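Local coordinates for protein porin (PDB 2POR) that forms trimeric outer-membrane channels that let small hydrophilic solutes of up to about 0.6 kDa diffuse passively across the membrane, at residues 76-81 / 151-156; 83-88 / 100-105; 199-204 / 230-235. All coordinates share one frame; numbering follows the deposited sequence.

Interaction 1. Residues 76-81 / 151-156. With CA (calcium ion), chain B.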
loop_
_atom_site.group_PDB
_atom_site.type_symbol
_atom_site.label_atom_id
_atom_site.label_comp_id
_atom_site.label_asym_id
_atom_site.label_seq_id
_atom_site.Cartn_x
_atom_site.Cartn_y
_atom_site.Cartn_z
ATOM N N LEU A 76 21.287 -3.863 -3.876
ATOM C CA LEU A 76 22.407 -4.087 -3.011
ATOM C C LEU A 76 23.599 -3.442 -3.620
ATOM O O LEU A 76 23.589 -3.119 -4.801
ATOM C CB LEU A 76 22.714 -5.552 -2.856
ATOM C CG LEU A 76 21.572 -6.364 -2.265
ATOM C CD1 LEU A 76 22.004 -7.807 -2.266
ATOM C CD2 LEU A 76 21.200 -5.887 -0.848
ATOM N N GLY A 77 24.640 -3.155 -2.848
ATOM C CA GLY A 77 25.840 -2.656 -3.482
ATOM C C GLY A 77 26.640 -3.878 -3.963
ATOM O O GLY A 77 26.315 -5.002 -3.546
ATOM N N ALA A 78 27.673 -3.688 -4.790
ATOM C CA ALA A 78 28.464 -4.770 -5.387
ATOM C C ALA A 78 29.007 -5.811 -4.446
ATOM O O ALA A 78 28.842 -7.012 -4.693
ATOM C CB ALA A 78 29.596 -4.174 -6.113
ATOM N N SER A 79 29.602 -5.455 -3.300
ATOM C CA SER A 79 30.093 -6.435 -2.360
ATOM C C SER A 79 29.001 -7.260 -1.716
ATOM O O SER A 79 29.125 -8.488 -1.641
ATOM C CB SER A 79 30.904 -5.764 -1.249
ATOM O OG SER A 79 31.888 -4.936 -1.848
ATOM N N GLU A 80 27.914 -6.657 -1.232
ATOM C CA GLU A 80 26.843 -7.397 -0.611
ATOM C C GLU A 80 26.206 -8.326 -1.663
ATOM O O GLU A 80 25.913 -9.457 -1.287
ATOM C CB GLU A 80 25.818 -6.430 -0.094
ATOM C CG GLU A 80 24.846 -7.195 0.764
ATOM C CD GLU A 80 23.925 -6.400 1.655
ATOM O OE1 GLU A 80 24.055 -5.189 1.790
ATOM O OE2 GLU A 80 23.074 -6.995 2.310
ATOM N N ALA A 81 26.044 -7.865 -2.912
ATOM C CA ALA A 81 25.482 -8.631 -4.036
ATOM C C ALA A 81 26.299 -9.932 -4.207
ATOM O O ALA A 81 25.707 -11.001 -4.402
ATOM C CB ALA A 81 25.558 -7.821 -5.327
ATOM N N ALA A 151 30.922 0.938 -5.649
ATOM C CA ALA A 151 31.630 -0.228 -5.148
ATOM C C ALA A 151 31.882 -1.154 -6.342
ATOM O O ALA A 151 31.238 -1.028 -7.414
ATOM C CB ALA A 151 30.810 -0.986 -4.133
ATOM N N VAL A 152 32.895 -1.981 -6.181
ATOM C CA VAL A 152 33.258 -2.967 -7.190
ATOM C C VAL A 152 33.625 -4.214 -6.369
ATOM O O VAL A 152 34.124 -4.109 -5.237
ATOM C CB VAL A 152 34.477 -2.453 -8.118
ATOM C CG1 VAL A 152 34.066 -1.209 -8.894
ATOM C CG2 VAL A 152 35.707 -2.151 -7.278
ATOM N N ALA A 153 33.323 -5.435 -6.833
ATOM C CA ALA A 153 33.695 -6.651 -6.115
ATOM C C ALA A 153 33.899 -7.794 -7.129
ATOM O O ALA A 153 33.309 -7.754 -8.225
ATOM C CB ALA A 153 32.591 -7.033 -5.133
ATOM N N ALA A 154 34.721 -8.780 -6.820
ATOM C CA ALA A 154 34.937 -9.923 -7.699
ATOM C C ALA A 154 35.019 -11.142 -6.841
ATOM O O ALA A 154 35.414 -11.054 -5.681
ATOM C CB ALA A 154 36.221 -9.820 -8.446
ATOM N N ALA A 155 34.596 -12.307 -7.312
ATOM C CA ALA A 155 34.683 -13.520 -6.525
ATOM C C ALA A 155 35.063 -14.660 -7.479
ATOM O O ALA A 155 34.891 -14.593 -8.702
ATOM C CB ALA A 155 33.339 -13.884 -5.884
ATOM N N TYR A 156 35.600 -15.697 -6.886
ATOM C CA TYR A 156 36.005 -16.876 -7.593
ATOM C C TYR A 156 35.672 -18.105 -6.750
ATOM O O TYR A 156 36.016 -18.233 -5.567
ATOM C CB TYR A 156 37.497 -16.730 -7.878
ATOM C CG TYR A 156 38.061 -17.937 -8.625
ATOM C CD1 TYR A 156 37.682 -18.175 -9.941
ATOM C CD2 TYR A 156 38.914 -18.818 -7.955
ATOM C CE1 TYR A 156 38.157 -19.307 -10.576
ATOM C CE2 TYR A 156 39.393 -19.948 -8.591
ATOM C CZ TYR A 156 39.002 -20.180 -9.900
ATOM O OH TYR A 156 39.455 -21.317 -10.549
HETATM CA CA CA B . 22.835 -5.201 4.000
HETATM O O HOH W 1 21.604 -6.979 4.851
HETATM O O HOH W 2 24.491 -6.418 4.998
HETATM O O HOH W 3 24.238 -3.253 4.347
HETATM O O HOH W 4 22.189 -4.540 6.188
#
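Ala-78 and Ser-79, in the first turn of helix 78-83, rest on Ala-151 and Ala-153 of strand 148-158. The meeting is methyl against methyl: Ala-78 CB lies 3.9 Å from Ala-151 CB, and a little farther along the strand Ala-153 CB fits under the turn, 3.8 Å from Ser-79 CA. With only alanine methyls and the small Ser-79 side chain between them, helix and strand come close, Ser-79 and Ala-153 having their CA atoms 5.2 Å apart. Gly-77 is the N-cap; its carbonyl takes the N-H of Ala-81, while the N-H of Ala-78 turns to Ser-133 OG on the adjacent strand 128-134. Ser-79 OG makes only van der Waals contact with Ala-153 CB, since its hydrogen bond goes to Glu-185. This is the porin theme of a long loop folded into the barrel: the chain leaves strand 68-73, makes this short helix against the inner wall and returns to the wall at strand 118-125. Val-152, between the two alanines, points the other way, to the outer surface of the barrel. Glu-80 reaches away from the strand. Its CB sits against Tyr-104 CD2 at 3.6 Å, and CG, anti to the backbone N (chi1 -170°), touches Tyr-104 CE2 at 3.5 Å. From there the chain runs extended to CD, 2.9 Å from the calcium ion. Both carboxylate oxygens grip the metal, OE1 and OE2 each 2.5 Å from it, so the chelate fixes the rotation of the group. Four waters and Asp-108 complete the coordination, and the double charge of the ion probably offsets the negative charge that Glu-80 and Asp-108 bring together inside the barrel.

Interaction 2. Residues 83-88 / 100-105; sequences FGDLYE and NDIPYL. With CA (calcium ion), chain C.
The first torsions of Asn-100 and Asp-85 set their CG atoms toward the facing segments. In Asn-100 CG lies between the backbone N and the carbonyl carbon (chi1 65°), and the amide beyond it spans two jobs: ND2 gives a nearly straight bond to Leu-86 O, 3.0 Å away and above that carbonyl's plane, while OD1 binds a second calcium ion at 2.3 Å. Asp-85 has CG anti to its carbonyl carbon (chi1 -70°), and its OD1 accepts the N-H of Ile-102 at 2.9 Å, met from above the carboxylate plane. Leu-86 N to Asn-100 O adds a backbone bond. Farther along, Tyr-104 OH donates to Gly-84 O at 2.7 Å, in the carbonyl plane and on a lone pair, and Ile-102 CG2 sits over one face of the tyrosine ring, toward its rim. Asp-101 OD1 is another ligand of this ion at 2.2 Å; Asp-93 and Asp-95 help complete the site. The OD2 atoms of Asp-85 and Asp-101 stand 4.0 Å apart; water 1 donates to each and probably eases the repulsion between the two carboxylates. An alanine in place of Asp-85 would probably leave Ile-102 N without its acceptor and deprive waters 1 and 2 of one mate each. Leu-86 and Ile-102 cross at about a right angle on the side toward the wall. From Gly-84 onward both segments belong to the loop that follows helix 78-83 inside the barrel: Lys-198 of strand 195-207 donates hydrogen bonds to the carbonyls of Phe-83 and Asp-85, Gln-250 of strand 243-254 donates one to that of Asp-101, and Leu-86 packs on Tyr-248 of the same strand.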
loop_
_atom_site.group_PDB
_atom_site.type_symbol
_atom_site.label_atom_id
_atom_site.label_comp_id
_atom_site.label_asym_id
_atom_site.label_seq_id
_atom_site.Cartn_x
_atom_site.Cartn_y
_atom_site.Cartn_z
ATOM N N PHE A 83 28.708 -11.349 -1.637
ATOM C CA PHE A 83 29.056 -12.137 -0.445
ATOM C C PHE A 83 27.960 -12.312 0.566
ATOM O O PHE A 83 28.094 -13.188 1.422
ATOM C CB PHE A 83 30.306 -11.536 0.278
ATOM C CG PHE A 83 31.434 -11.205 -0.710
ATOM C CD1 PHE A 83 31.912 -12.175 -1.585
ATOM C CD2 PHE A 83 31.946 -9.919 -0.777
ATOM C CE1 PHE A 83 32.872 -11.838 -2.504
ATOM C CE2 PHE A 83 32.906 -9.593 -1.700
ATOM C CZ PHE A 83 33.362 -10.555 -2.565
ATOM N N GLY A 84 26.857 -11.533 0.480
ATOM C CA GLY A 84 25.750 -11.682 1.409
ATOM C C GLY A 84 26.068 -11.414 2.882
ATOM O O GLY A 84 26.996 -10.676 3.229
ATOM N N ASP A 85 25.273 -12.005 3.761
ATOM C CA ASP A 85 25.333 -11.810 5.201
ATOM C C ASP A 85 25.699 -13.074 5.933
ATOM O O ASP A 85 25.791 -14.131 5.326
ATOM C CB ASP A 85 23.967 -11.302 5.721
ATOM C CG ASP A 85 23.727 -9.868 5.259
ATOM O OD1 ASP A 85 24.657 -9.067 5.214
ATOM O OD2 ASP A 85 22.609 -9.566 4.880
ATOM N N LEU A 86 25.890 -13.018 7.248
ATOM C CA LEU A 86 26.234 -14.172 8.051
ATOM C C LEU A 86 24.917 -14.849 8.397
ATOM O O LEU A 86 23.830 -14.335 8.058
ATOM C CB LEU A 86 27.005 -13.725 9.317
ATOM C CG LEU A 86 28.305 -12.957 9.123
ATOM C CD1 LEU A 86 28.893 -12.807 10.517
ATOM C CD2 LEU A 86 29.331 -13.666 8.222
ATOM N N TYR A 87 24.984 -16.008 9.047
ATOM C CA TYR A 87 23.807 -16.798 9.409
ATOM C C TYR A 87 22.756 -15.977 10.169
ATOM O O TYR A 87 23.055 -15.396 11.196
ATOM C CB TYR A 87 24.251 -18.011 10.268
ATOM C CG TYR A 87 23.096 -18.939 10.637
ATOM C CD1 TYR A 87 22.458 -19.714 9.670
ATOM C CD2 TYR A 87 22.671 -18.981 11.948
ATOM C CE1 TYR A 87 21.394 -20.521 10.038
ATOM C CE2 TYR A 87 21.607 -19.773 12.318
ATOM C CZ TYR A 87 20.985 -20.528 11.357
ATOM O OH TYR A 87 19.896 -21.270 11.737
ATOM N N GLU A 88 21.503 -15.972 9.727
ATOM C CA GLU A 88 20.439 -15.193 10.312
ATOM C C GLU A 88 19.860 -15.918 11.477
ATOM O O GLU A 88 19.415 -17.064 11.392
ATOM C CB GLU A 88 19.392 -14.927 9.238
ATOM C CG GLU A 88 18.281 -14.068 9.752
ATOM C CD GLU A 88 17.277 -13.620 8.701
ATOM O OE1 GLU A 88 17.627 -13.009 7.701
ATOM O OE2 GLU A 88 16.100 -13.847 8.910
ATOM N N ASN A 100 23.132 -10.047 12.253
ATOM C CA ASN A 100 23.936 -10.967 11.438
ATOM C C ASN A 100 24.448 -10.307 10.193
ATOM O O ASN A 100 25.279 -10.847 9.480
ATOM C CB ASN A 100 23.054 -12.178 11.077
ATOM C CG ASN A 100 21.883 -11.790 10.183
ATOM O OD1 ASN A 100 21.018 -10.986 10.536
ATOM N ND2 ASN A 100 21.830 -12.314 8.969
ATOM N N ASP A 101 23.960 -9.135 9.824
ATOM C CA ASP A 101 24.309 -8.497 8.572
ATOM C C ASP A 101 25.734 -8.070 8.527
ATOM O O ASP A 101 26.258 -7.602 9.524
ATOM C CB ASP A 101 23.431 -7.273 8.344
ATOM C CG ASP A 101 21.926 -7.547 8.416
ATOM O OD1 ASP A 101 21.368 -8.361 9.193
ATOM O OD2 ASP A 101 21.281 -6.907 7.616
ATOM N N ILE A 102 26.412 -8.238 7.421
ATOM C CA ILE A 102 27.775 -7.791 7.336
ATOM C C ILE A 102 27.718 -6.269 7.118
ATOM O O ILE A 102 26.829 -5.798 6.393
ATOM C CB ILE A 102 28.475 -8.586 6.164
ATOM C CG1 ILE A 102 28.739 -10.033 6.619
ATOM C CG2 ILE A 102 29.779 -7.909 5.723
ATOM C CD1 ILE A 102 29.389 -10.899 5.486
ATOM N N PRO A 103 28.641 -5.460 7.698
ATOM C CA PRO A 103 28.571 -3.999 7.665
ATOM C C PRO A 103 29.091 -3.404 6.385
ATOM O O PRO A 103 30.181 -2.816 6.354
ATOM C CB PRO A 103 29.347 -3.575 8.912
ATOM C CG PRO A 103 30.398 -4.652 9.065
ATOM C CD PRO A 103 29.645 -5.911 8.687
ATOM N N TYR A 104 28.342 -3.553 5.287
ATOM C CA TYR A 104 28.793 -2.967 4.047
ATOM C C TYR A 104 28.569 -1.464 4.127
ATOM O O TYR A 104 27.610 -0.990 4.732
ATOM C CB TYR A 104 28.025 -3.550 2.834
ATOM C CG TYR A 104 28.278 -5.057 2.704
ATOM C CD1 TYR A 104 29.468 -5.497 2.170
ATOM C CD2 TYR A 104 27.324 -5.982 3.114
ATOM C CE1 TYR A 104 29.687 -6.863 2.052
ATOM C CE2 TYR A 104 27.548 -7.346 2.989
ATOM C CZ TYR A 104 28.741 -7.759 2.455
ATOM O OH TYR A 104 29.050 -9.082 2.341
ATOM N N LEU A 105 29.484 -0.742 3.496
ATOM C CA LEU A 105 29.427 0.702 3.463
ATOM C C LEU A 105 28.377 1.240 2.502
ATOM O O LEU A 105 27.784 2.278 2.794
ATOM C CB LEU A 105 30.849 1.263 3.096
ATOM C CG LEU A 105 31.112 2.815 3.069
ATOM C CD1 LEU A 105 30.986 3.363 4.492
ATOM C CD2 LEU A 105 32.491 3.116 2.516
HETATM CA CA CA C . 19.483 -9.406 9.835
HETATM O O HOH W 2 24.491 -6.418 4.998
HETATM O O HOH W 1 21.604 -6.979 4.851
HETATM O O HOH W 5 19.552 -10.943 8.005
HETATM O O HOH W 6 18.830 -8.032 8.185
#

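Interaction 3. Residues 199-204 / 230-235. With C8E ((hydroxyethyloxy)tri(ethyloxy)octane), chain H.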
loop_
_atom_site.group_PDB
_atom_site.type_symbol
_atom_site.label_atom_id
_atom_site.label_comp_id
_atom_site.label_asym_id
_atom_site.label_seq_id
_atom_site.Cartn_x
_atom_site.Cartn_y
_atom_site.Cartn_z
ATOM N N ALA A 199 33.211 -15.986 6.325
ATOM C CA ALA A 199 34.106 -15.135 7.101
ATOM C C ALA A 199 34.466 -13.911 6.290
ATOM O O ALA A 199 34.468 -13.982 5.050
ATOM C CB ALA A 199 35.401 -15.841 7.425
ATOM N N TYR A 200 34.744 -12.755 6.910
ATOM C CA TYR A 200 35.148 -11.591 6.131
ATOM C C TYR A 200 36.089 -10.755 7.016
ATOM O O TYR A 200 36.096 -10.918 8.237
ATOM C CB TYR A 200 33.931 -10.726 5.721
ATOM C CG TYR A 200 33.289 -9.988 6.909
ATOM C CD1 TYR A 200 32.408 -10.629 7.776
ATOM C CD2 TYR A 200 33.653 -8.652 7.157
ATOM C CE1 TYR A 200 31.901 -9.950 8.887
ATOM C CE2 TYR A 200 33.155 -7.972 8.264
ATOM C CZ TYR A 200 32.285 -8.621 9.123
ATOM O OH TYR A 200 31.819 -7.920 10.228
ATOM N N TYR A 201 36.807 -9.857 6.399
ATOM C CA TYR A 201 37.601 -8.900 7.101
ATOM C C TYR A 201 37.375 -7.625 6.301
ATOM O O TYR A 201 37.390 -7.646 5.062
ATOM C CB TYR A 201 39.054 -9.358 7.074
ATOM C CG TYR A 201 39.955 -8.242 7.575
ATOM C CD1 TYR A 201 40.085 -8.081 8.939
ATOM C CD2 TYR A 201 40.587 -7.400 6.664
ATOM C CE1 TYR A 201 40.861 -7.053 9.412
ATOM C CE2 TYR A 201 41.361 -6.366 7.137
ATOM C CZ TYR A 201 41.486 -6.214 8.511
ATOM O OH TYR A 201 42.263 -5.183 9.014
ATOM N N ALA A 202 37.188 -6.484 6.976
ATOM C CA ALA A 202 36.969 -5.202 6.300
ATOM C C ALA A 202 37.833 -4.150 7.005
ATOM O O ALA A 202 38.012 -4.196 8.221
ATOM C CB ALA A 202 35.498 -4.725 6.396
ATOM N N ASP A 203 38.322 -3.193 6.261
ATOM C CA ASP A 203 39.205 -2.192 6.789
ATOM C C ASP A 203 38.981 -0.902 6.017
ATOM O O ASP A 203 38.826 -0.945 4.782
ATOM C CB ASP A 203 40.627 -2.735 6.616
ATOM C CG ASP A 203 41.681 -1.848 7.212
ATOM O OD1 ASP A 203 41.913 -1.900 8.418
ATOM O OD2 ASP A 203 42.253 -1.079 6.458
ATOM N N GLY A 204 38.961 0.276 6.656
ATOM C CA GLY A 204 38.853 1.502 5.877
ATOM C C GLY A 204 38.775 2.722 6.771
ATOM O O GLY A 204 39.361 2.743 7.868
ATOM N N LYS A 230 38.023 -1.139 11.474
ATOM C CA LYS A 230 38.103 -2.463 10.958
ATOM C C LYS A 230 36.922 -3.238 11.470
ATOM O O LYS A 230 36.328 -2.877 12.478
ATOM C CB LYS A 230 39.396 -3.084 11.381
ATOM C CG LYS A 230 39.616 -3.548 12.784
ATOM C CD LYS A 230 41.142 -3.806 12.836
ATOM C CE LYS A 230 41.955 -2.512 12.543
ATOM N NZ LYS A 230 43.350 -2.722 12.182
ATOM N N ALA A 231 36.523 -4.262 10.728
ATOM C CA ALA A 231 35.400 -5.108 11.089
ATOM C C ALA A 231 35.758 -6.509 10.581
ATOM O O ALA A 231 36.435 -6.665 9.548
ATOM C CB ALA A 231 34.153 -4.605 10.380
ATOM N N TYR A 232 35.410 -7.552 11.303
ATOM C CA TYR A 232 35.627 -8.915 10.827
ATOM C C TYR A 232 34.650 -9.845 11.531
ATOM O O TYR A 232 34.117 -9.501 12.599
ATOM C CB TYR A 232 37.098 -9.372 11.064
ATOM C CG TYR A 232 37.667 -9.022 12.426
ATOM C CD1 TYR A 232 38.273 -7.786 12.578
ATOM C CD2 TYR A 232 37.552 -9.900 13.490
ATOM C CE1 TYR A 232 38.760 -7.419 13.810
ATOM C CE2 TYR A 232 38.051 -9.542 14.733
ATOM C CZ TYR A 232 38.649 -8.296 14.879
ATOM O OH TYR A 232 39.129 -7.895 16.125
ATOM N N GLY A 233 34.319 -11.015 10.975
ATOM C CA GLY A 233 33.366 -11.912 11.601
ATOM C C GLY A 233 33.353 -13.272 10.914
ATOM O O GLY A 233 33.988 -13.523 9.887
ATOM N N LEU A 234 32.582 -14.129 11.505
ATOM C CA LEU A 234 32.543 -15.491 11.059
ATOM C C LEU A 234 31.198 -16.080 11.399
ATOM O O LEU A 234 30.659 -15.716 12.464
ATOM C CB LEU A 234 33.608 -16.219 11.799
ATOM C CG LEU A 234 33.530 -17.713 11.814
ATOM C CD1 LEU A 234 34.059 -18.250 10.487
ATOM C CD2 LEU A 234 34.271 -18.214 13.011
ATOM N N SER A 235 30.634 -16.956 10.545
ATOM C CA SER A 235 29.484 -17.713 10.992
ATOM C C SER A 235 29.612 -19.149 10.519
ATOM O O SER A 235 30.285 -19.412 9.501
ATOM C CB SER A 235 28.135 -17.180 10.468
ATOM O OG SER A 235 27.885 -17.206 9.084
HETATM C C1 C8E H . 39.486 -13.379 4.621
HETATM C C2 C8E H . 38.715 -13.792 5.871
HETATM C C3 C8E H . 39.487 -13.575 7.162
HETATM C C4 C8E H . 38.544 -13.646 8.388
HETATM C C5 C8E H . 39.283 -13.654 9.734
HETATM C C6 C8E H . 38.455 -13.369 10.992
HETATM C C7 C8E H . 37.449 -14.432 11.399
HETATM C C8 C8E H . 37.372 -14.516 12.926
HETATM O O9 C8E H . 36.968 -13.403 13.750
HETATM C C10 C8E H . 35.922 -13.731 14.695
HETATM C C11 C8E H . 35.706 -12.980 16.035
HETATM O O12 C8E H . 36.661 -12.978 17.112
HETATM C C13 C8E H . 36.457 -14.010 18.091
HETATM C C14 C8E H . 36.532 -13.640 19.585
HETATM O O15 C8E H . 35.478 -12.947 20.281
HETATM C C16 C8E H . 35.015 -13.688 21.438
HETATM C C17 C8E H . 33.930 -13.211 22.454
HETATM O O18 C8E H . 32.508 -13.128 22.166
HETATM C C19 C8E H . 31.677 -14.090 22.833
HETATM C C20 C8E H . 31.121 -15.244 22.013
HETATM O O21 C8E H . 30.250 -16.066 22.782
#
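Ala-202 and Ala-231 hold each other by two backbone bonds, N to O of 2.7 Å from Ala-202 to Ala-231 and 2.9 Å in return. Two residues along the strands, Tyr-200 and Gly-233 form the next hydrogen-bonded pair of these antiparallel neighbours in the porin barrel, with longer bonds; between them lies the non-hydrogen-bonded pair Tyr-201 and Tyr-232. On the inner side the Tyr-200 ring folds back across strand 226-240, its CG between the backbone N and the carbonyl carbon (chi1 70°). One ring face covers Tyr-232 CA, a CH-pi contact 4.0 Å from the ring centroid, and nearer the rim CE1 comes within 3.4 Å of Gly-233 N. The absence of a side chain at Gly-233 lets the ring lie this close. The hydroxyl bonds to Gln-250, and Ile-102 and Pro-103 of the inward loop also pack on the ring. On the outer side Tyr-201 CD1 touches Tyr-232 CB at 3.9 Å, and Lys-230 lies beside Asp-203, NZ 4.1 Å from OD1, opposite charges but too far apart for a salt bridge. A detergent molecule passes there, its O9 3.6 Å from Tyr-232 CD2 at the ring edge and its alkyl chain against Ala-199 CB. The chemistry is thus two-sided: backbone hydrogen bonds join the strands of the wall, the inner face receives the loop, and the outer face accepts an amphiphile where lipid would probably lie.

Interactions 1 and 2 share one inward-folded loop, and interaction 2 is nested within the chain closed by interaction 1. They touch through the Tyr-104 ring, and waters 1 and 2 belong to both; Glu-80 OE2 also comes within 3.7 Å of Asp-85 OD2, like charges beside bound calcium. Interaction 1 is a buried, largely apolar rest of helix on wall, its calcium ligand pointing away from the strand, whereas interaction 2 is partly buried and knit by side-chain and water-mediated bonds. Interaction 3 belongs to the wall itself, regular backbone pairing with one face to the detergent. Its Tyr-200 and Ser-235 receive the loop of interaction 2, whereas interactions 1 and 3 stay about 9 Å apart at their nearest atoms.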